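PHB depolymerase (Penicillium funiculosum, PDB 2D81) hydrolyses the ester bonds of the biopolyester polyhydroxybutyrate through a circularly permuted alpha/beta-hydrolase fold. Local coordinates at residues Tyr173-Gly186 with Gly246-Ile258. Sequence-based numbering, arbitrary orientation.
Sequences YGSLNARNTGTLSG and GYNKWADTNNMII
Asn254 holds the backbone of Asn177 from both ends of its amide: OD1 accepts from Asn177 N (2.6 Å) on a lone pair, while ND2 gives one proton to Asn177 O (3.0 Å) and the other to Trp250 O. Asn177 answers with ND2 to Thr253 O, a nearly straight bond (171°), and Thr253 OG1 donates to Ala178 O from above the carbonyl plane. Farther along, Asn180 N bonds Lys249 O. The Asp252 carboxylate faces residues 180-185: OD1 takes Asn180 ND2 (2.9 Å) on its anti side and Ser185 N on its syn side, and OD2 takes Ser185 OG (2.7 Å) and Tyr209 OH. Replacing Asp252 by alanine is likely to cost Ser185 N and OG, Tyr209 OH and one Asn180 ND2 proton this acceptor.

CH-pi contacts accompany the network. Arg179 CB lies over the Trp250 face; chi1 of 65° then runs CG and CD along the ring, CD 3.6 Å from Trp250 NE1. Salt bridges join NH2 to Asp140 and NH1 to Asp163. Met256 CE lies over the Tyr173 face, SD obliquely in a Met-aromatic contact. The irregular linker between helix 164-173 and strand 187-192 thus owes its path largely to side chains of the type I turn Ala251-Asn254, which satisfy its backbone polar groups.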
loop_
_atom_site.group_PDB
_atom_site.type_symbol
_atom_site.label_atom_id
_atom_site.label_comp_id
_atom_site.label_asym_id
_atom_site.label_seq_id
_atom_site.Cartn_x
_atom_site.Cartn_y
_atom_site.Cartn_z
ATOM N N TYR A 173 9.808 -3.249 10.224
ATOM C CA TYR A 173 10.102 -4.409 11.060
ATOM C C TYR A 173 11.393 -4.309 11.862
ATOM O O TYR A 173 11.665 -5.159 12.713
ATOM C CB TYR A 173 10.128 -5.681 10.208
ATOM C CG TYR A 173 8.760 -6.076 9.712
ATOM C CD1 TYR A 173 8.284 -5.628 8.480
ATOM C CD2 TYR A 173 7.914 -6.850 10.505
ATOM C CE1 TYR A 173 6.993 -5.937 8.054
ATOM C CE2 TYR A 173 6.623 -7.162 10.090
ATOM C CZ TYR A 173 6.171 -6.701 8.865
ATOM O OH TYR A 173 4.892 -6.990 8.466
ATOM N N GLY A 174 12.179 -3.272 11.599
ATOM C CA GLY A 174 13.449 -3.122 12.285
ATOM C C GLY A 174 14.530 -3.926 11.595
ATOM O O GLY A 174 14.658 -3.883 10.371
ATOM N N SER A 175 15.315 -4.661 12.372
ATOM C CA SER A 175 16.328 -5.524 11.790
ATOM C C SER A 175 15.654 -6.501 10.833
ATOM O O SER A 175 14.531 -6.947 11.073
ATOM C CB SER A 175 17.073 -6.290 12.889
ATOM O OG SER A 175 16.170 -6.969 13.748
ATOM N N LEU A 176 16.333 -6.791 9.730
ATOM C CA LEU A 176 15.966 -7.890 8.847
ATOM C C LEU A 176 17.245 -8.559 8.376
ATOM O O LEU A 176 18.295 -7.918 8.307
ATOM C CB LEU A 176 15.186 -7.376 7.634
ATOM C CG LEU A 176 13.772 -6.855 7.894
ATOM C CD1 LEU A 176 13.136 -6.405 6.583
ATOM C CD2 LEU A 176 12.940 -7.952 8.538
ATOM N N ASN A 177 17.158 -9.847 8.057
ATOM C CA ASN A 177 18.277 -10.551 7.448
ATOM C C ASN A 177 18.462 -10.064 6.018
ATOM O O ASN A 177 17.507 -9.622 5.375
ATOM C CB ASN A 177 18.026 -12.062 7.450
ATOM C CG ASN A 177 17.783 -12.610 8.841
ATOM O OD1 ASN A 177 18.505 -12.284 9.784
ATOM N ND2 ASN A 177 16.768 -13.457 8.975
ATOM N N ALA A 178 19.695 -10.146 5.527
ATOM C CA ALA A 178 20.021 -9.693 4.181
ATOM C C ALA A 178 19.070 -10.301 3.157
ATOM O O ALA A 178 18.692 -11.470 3.261
ATOM C CB ALA A 178 21.454 -10.064 3.845
ATOM N N ARG A 179 18.685 -9.503 2.169
ATOM C CA ARG A 179 17.768 -9.965 1.135
ATOM C C ARG A 179 18.416 -11.052 0.289
ATOM O O ARG A 179 19.642 -11.130 0.192
ATOM C CB ARG A 179 17.359 -8.805 0.231
ATOM C CG ARG A 179 18.508 -8.228 -0.575
ATOM C CD ARG A 179 18.034 -7.106 -1.483
ATOM N NE ARG A 179 19.150 -6.483 -2.185
ATOM C CZ ARG A 179 19.026 -5.485 -3.053
ATOM N NH1 ARG A 179 17.827 -4.990 -3.332
ATOM N NH2 ARG A 179 20.102 -4.980 -3.641
ATOM N N ASN A 180 17.578 -11.882 -0.324
ATOM C CA ASN A 180 18.031 -12.903 -1.263
ATOM C C ASN A 180 18.143 -12.300 -2.659
ATOM O O ASN A 180 17.143 -11.894 -3.244
ATOM C CB ASN A 180 17.034 -14.062 -1.288
ATOM C CG ASN A 180 17.435 -15.152 -2.256
ATOM O OD1 ASN A 180 18.476 -15.070 -2.909
ATOM N ND2 ASN A 180 16.608 -16.189 -2.350
ATOM N N THR A 181 19.361 -12.245 -3.187
ATOM C CA THR A 181 19.598 -11.634 -4.491
ATOM C C THR A 181 19.629 -12.669 -5.608
ATOM O O THR A 181 19.922 -12.342 -6.760
ATOM C CB THR A 181 20.928 -10.849 -4.508
ATOM O OG1 THR A 181 22.009 -11.728 -4.176
ATOM C CG2 THR A 181 20.883 -9.709 -3.499
ATOM N N GLY A 182 19.322 -13.916 -5.267
ATOM C CA GLY A 182 19.330 -14.977 -6.258
ATOM C C GLY A 182 17.975 -15.645 -6.392
ATOM O O GLY A 182 16.938 -14.992 -6.277
ATOM N N THR A 183 17.980 -16.953 -6.635
ATOM C CA THR A 183 16.739 -17.696 -6.807
ATOM C C THR A 183 15.924 -17.715 -5.516
ATOM O O THR A 183 16.420 -18.105 -4.461
ATOM C CB THR A 183 17.017 -19.147 -7.241
ATOM O OG1 THR A 183 17.713 -19.145 -8.493
ATOM C CG2 THR A 183 15.715 -19.913 -7.395
ATOM N N LEU A 184 14.669 -17.291 -5.607
ATOM C CA LEU A 184 13.797 -17.253 -4.439
ATOM C C LEU A 184 13.420 -18.666 -4.007
ATOM O O LEU A 184 13.252 -19.556 -4.845
ATOM C CB LEU A 184 12.531 -16.450 -4.755
ATOM C CG LEU A 184 12.752 -14.977 -5.112
ATOM C CD1 LEU A 184 11.422 -14.332 -5.469
ATOM C CD2 LEU A 184 13.400 -14.259 -3.938
ATOM N N SER A 185 13.280 -18.868 -2.700
ATOM C CA SER A 185 13.013 -20.198 -2.157
ATOM C C SER A 185 11.554 -20.601 -2.322
ATOM O O SER A 185 11.225 -21.791 -2.296
ATOM C CB SER A 185 13.371 -20.246 -0.670
ATOM O OG SER A 185 12.411 -19.550 0.112
ATOM N N GLY A 186 10.684 -19.610 -2.483
ATOM C CA GLY A 186 9.256 -19.863 -2.407
ATOM C C GLY A 186 8.511 -19.712 -3.716
ATOM O O GLY A 186 9.102 -19.750 -4.795
ATOM N N GLY A 246 10.814 -5.803 -5.638
ATOM C CA GLY A 246 11.865 -6.207 -4.719
ATOM C C GLY A 246 11.429 -6.581 -3.311
ATOM O O GLY A 246 12.277 -6.878 -2.470
ATOM N N TYR A 247 10.127 -6.575 -3.037
ATOM C CA TYR A 247 9.644 -7.001 -1.722
ATOM C C TYR A 247 10.038 -8.444 -1.443
ATOM O O TYR A 247 10.455 -8.782 -0.332
ATOM C CB TYR A 247 8.120 -6.905 -1.620
ATOM C CG TYR A 247 7.549 -5.508 -1.603
ATOM C CD1 TYR A 247 7.155 -4.882 -2.780
ATOM C CD2 TYR A 247 7.364 -4.825 -0.399
ATOM C CE1 TYR A 247 6.582 -3.614 -2.765
ATOM C CE2 TYR A 247 6.797 -3.556 -0.371
ATOM C CZ TYR A 247 6.405 -2.958 -1.559
ATOM O OH TYR A 247 5.827 -1.713 -1.541
ATOM N N ASN A 248 9.887 -9.296 -2.452
ATOM C CA ASN A 248 10.036 -10.729 -2.246
ATOM C C ASN A 248 11.462 -11.099 -1.868
ATOM O O ASN A 248 11.679 -12.058 -1.130
ATOM C CB ASN A 248 9.614 -11.502 -3.500
ATOM C CG ASN A 248 8.169 -11.256 -3.872
ATOM O OD1 ASN A 248 7.365 -10.849 -3.034
ATOM N ND2 ASN A 248 7.827 -11.515 -5.129
ATOM N N LYS A 249 12.431 -10.335 -2.371
ATOM C CA LYS A 249 13.836 -10.573 -2.047
ATOM C C LYS A 249 14.071 -10.498 -0.544
ATOM O O LYS A 249 14.831 -11.290 0.017
ATOM C CB LYS A 249 14.724 -9.542 -2.750
ATOM C CG LYS A 249 14.642 -9.583 -4.266
ATOM C CD LYS A 249 15.567 -8.556 -4.895
ATOM C CE LYS A 249 15.520 -8.632 -6.409
ATOM N NZ LYS A 249 15.955 -9.967 -6.908
ATOM N N TRP A 250 13.418 -9.537 0.105
ATOM C CA TRP A 250 13.535 -9.373 1.548
ATOM C C TRP A 250 12.668 -10.367 2.315
ATOM O O TRP A 250 13.093 -10.921 3.331
ATOM C CB TRP A 250 13.168 -7.939 1.948
ATOM C CG TRP A 250 14.205 -6.941 1.543
ATOM C CD1 TRP A 250 14.237 -6.197 0.396
ATOM C CD2 TRP A 250 15.405 -6.626 2.258
ATOM N NE1 TRP A 250 15.387 -5.439 0.352
ATOM C CE2 TRP A 250 16.121 -5.685 1.483
ATOM C CE3 TRP A 250 15.948 -7.051 3.480
ATOM C CZ2 TRP A 250 17.352 -5.161 1.891
ATOM C CZ3 TRP A 250 17.174 -6.529 3.885
ATOM C CH2 TRP A 250 17.861 -5.594 3.090
ATOM N N ALA A 251 11.452 -10.592 1.830
ATOM C CA ALA A 251 10.546 -11.537 2.471
ATOM C C ALA A 251 11.192 -12.918 2.552
ATOM O O ALA A 251 11.034 -13.633 3.547
ATOM C CB ALA A 251 9.241 -11.620 1.687
ATOM N N ASP A 252 11.924 -13.285 1.503
ATOM C CA ASP A 252 12.367 -14.667 1.332
ATOM C C ASP A 252 13.292 -15.127 2.452
ATOM O O ASP A 252 13.349 -16.315 2.770
ATOM C CB ASP A 252 13.088 -14.840 -0.007
ATOM C CG ASP A 252 13.132 -16.287 -0.454
ATOM O OD1 ASP A 252 14.205 -16.759 -0.885
ATOM O OD2 ASP A 252 12.084 -16.951 -0.378
ATOM N N THR A 253 14.022 -14.188 3.041
ATOM C CA THR A 253 14.995 -14.531 4.071
ATOM C C THR A 253 14.546 -14.099 5.466
ATOM O O THR A 253 15.325 -14.148 6.418
ATOM C CB THR A 253 16.361 -13.885 3.771
ATOM O OG1 THR A 253 16.204 -12.464 3.657
ATOM C CG2 THR A 253 16.935 -14.438 2.476
ATOM N N ASN A 254 13.286 -13.690 5.587
ATOM C CA ASN A 254 12.791 -13.120 6.836
ATOM C C ASN A 254 11.416 -13.635 7.247
ATOM O O ASN A 254 10.661 -12.939 7.927
ATOM C CB ASN A 254 12.767 -11.591 6.732
ATOM C CG ASN A 254 14.152 -10.987 6.798
ATOM O OD1 ASN A 254 14.760 -10.927 7.866
ATOM N ND2 ASN A 254 14.667 -10.549 5.653
ATOM N N ASN A 255 11.106 -14.865 6.849
ATOM C CA ASN A 255 9.870 -15.522 7.267
ATOM C C ASN A 255 8.682 -14.590 7.088
ATOM O O ASN A 255 7.863 -14.434 7.992
ATOM C CB ASN A 255 9.959 -15.947 8.733
ATOM C CG ASN A 255 11.093 -16.913 8.991
ATOM O OD1 ASN A 255 11.243 -17.912 8.290
ATOM N ND2 ASN A 255 11.896 -16.626 10.011
ATOM N N MET A 256 8.602 -13.967 5.919
ATOM C CA MET A 256 7.577 -12.964 5.658
ATOM C C MET A 256 6.803 -13.319 4.392
ATOM O O MET A 256 7.396 -13.605 3.355
ATOM C CB MET A 256 8.229 -11.589 5.496
ATOM C CG MET A 256 7.249 -10.436 5.362
ATOM S SD MET A 256 8.111 -8.889 5.047
ATOM C CE MET A 256 8.973 -8.663 6.628
ATOM N N ILE A 257 5.476 -13.304 4.491
ATOM C CA ILE A 257 4.614 -13.438 3.325
ATOM C C ILE A 257 4.275 -12.039 2.804
ATOM O O ILE A 257 4.023 -11.124 3.587
ATOM C CB ILE A 257 3.308 -14.184 3.693
ATOM C CG1 ILE A 257 3.638 -15.625 4.104
ATOM C CG2 ILE A 257 2.336 -14.168 2.521
ATOM C CD1 ILE A 257 2.428 -16.423 4.584
ATOM N N ILE A 258 4.295 -11.867 1.486
ATOM C CA ILE A 258 3.852 -10.611 0.887
ATOM C C ILE A 258 2.540 -10.858 0.155
ATOM O O ILE A 258 2.486 -11.660 -0.778
ATOM C CB ILE A 258 4.874 -10.058 -0.138
ATOM C CG1 ILE A 258 6.282 -10.005 0.467
ATOM C CG2 ILE A 258 4.443 -8.669 -0.588
ATOM C CD1 ILE A 258 6.438 -9.045 1.636
HETATM O O HOH W 1 14.784 -5.337 -2.919
HETATM O O HOH W 2 16.489 -12.497 -5.828
HETATM O O HOH W 3 12.523 -19.614 2.966
#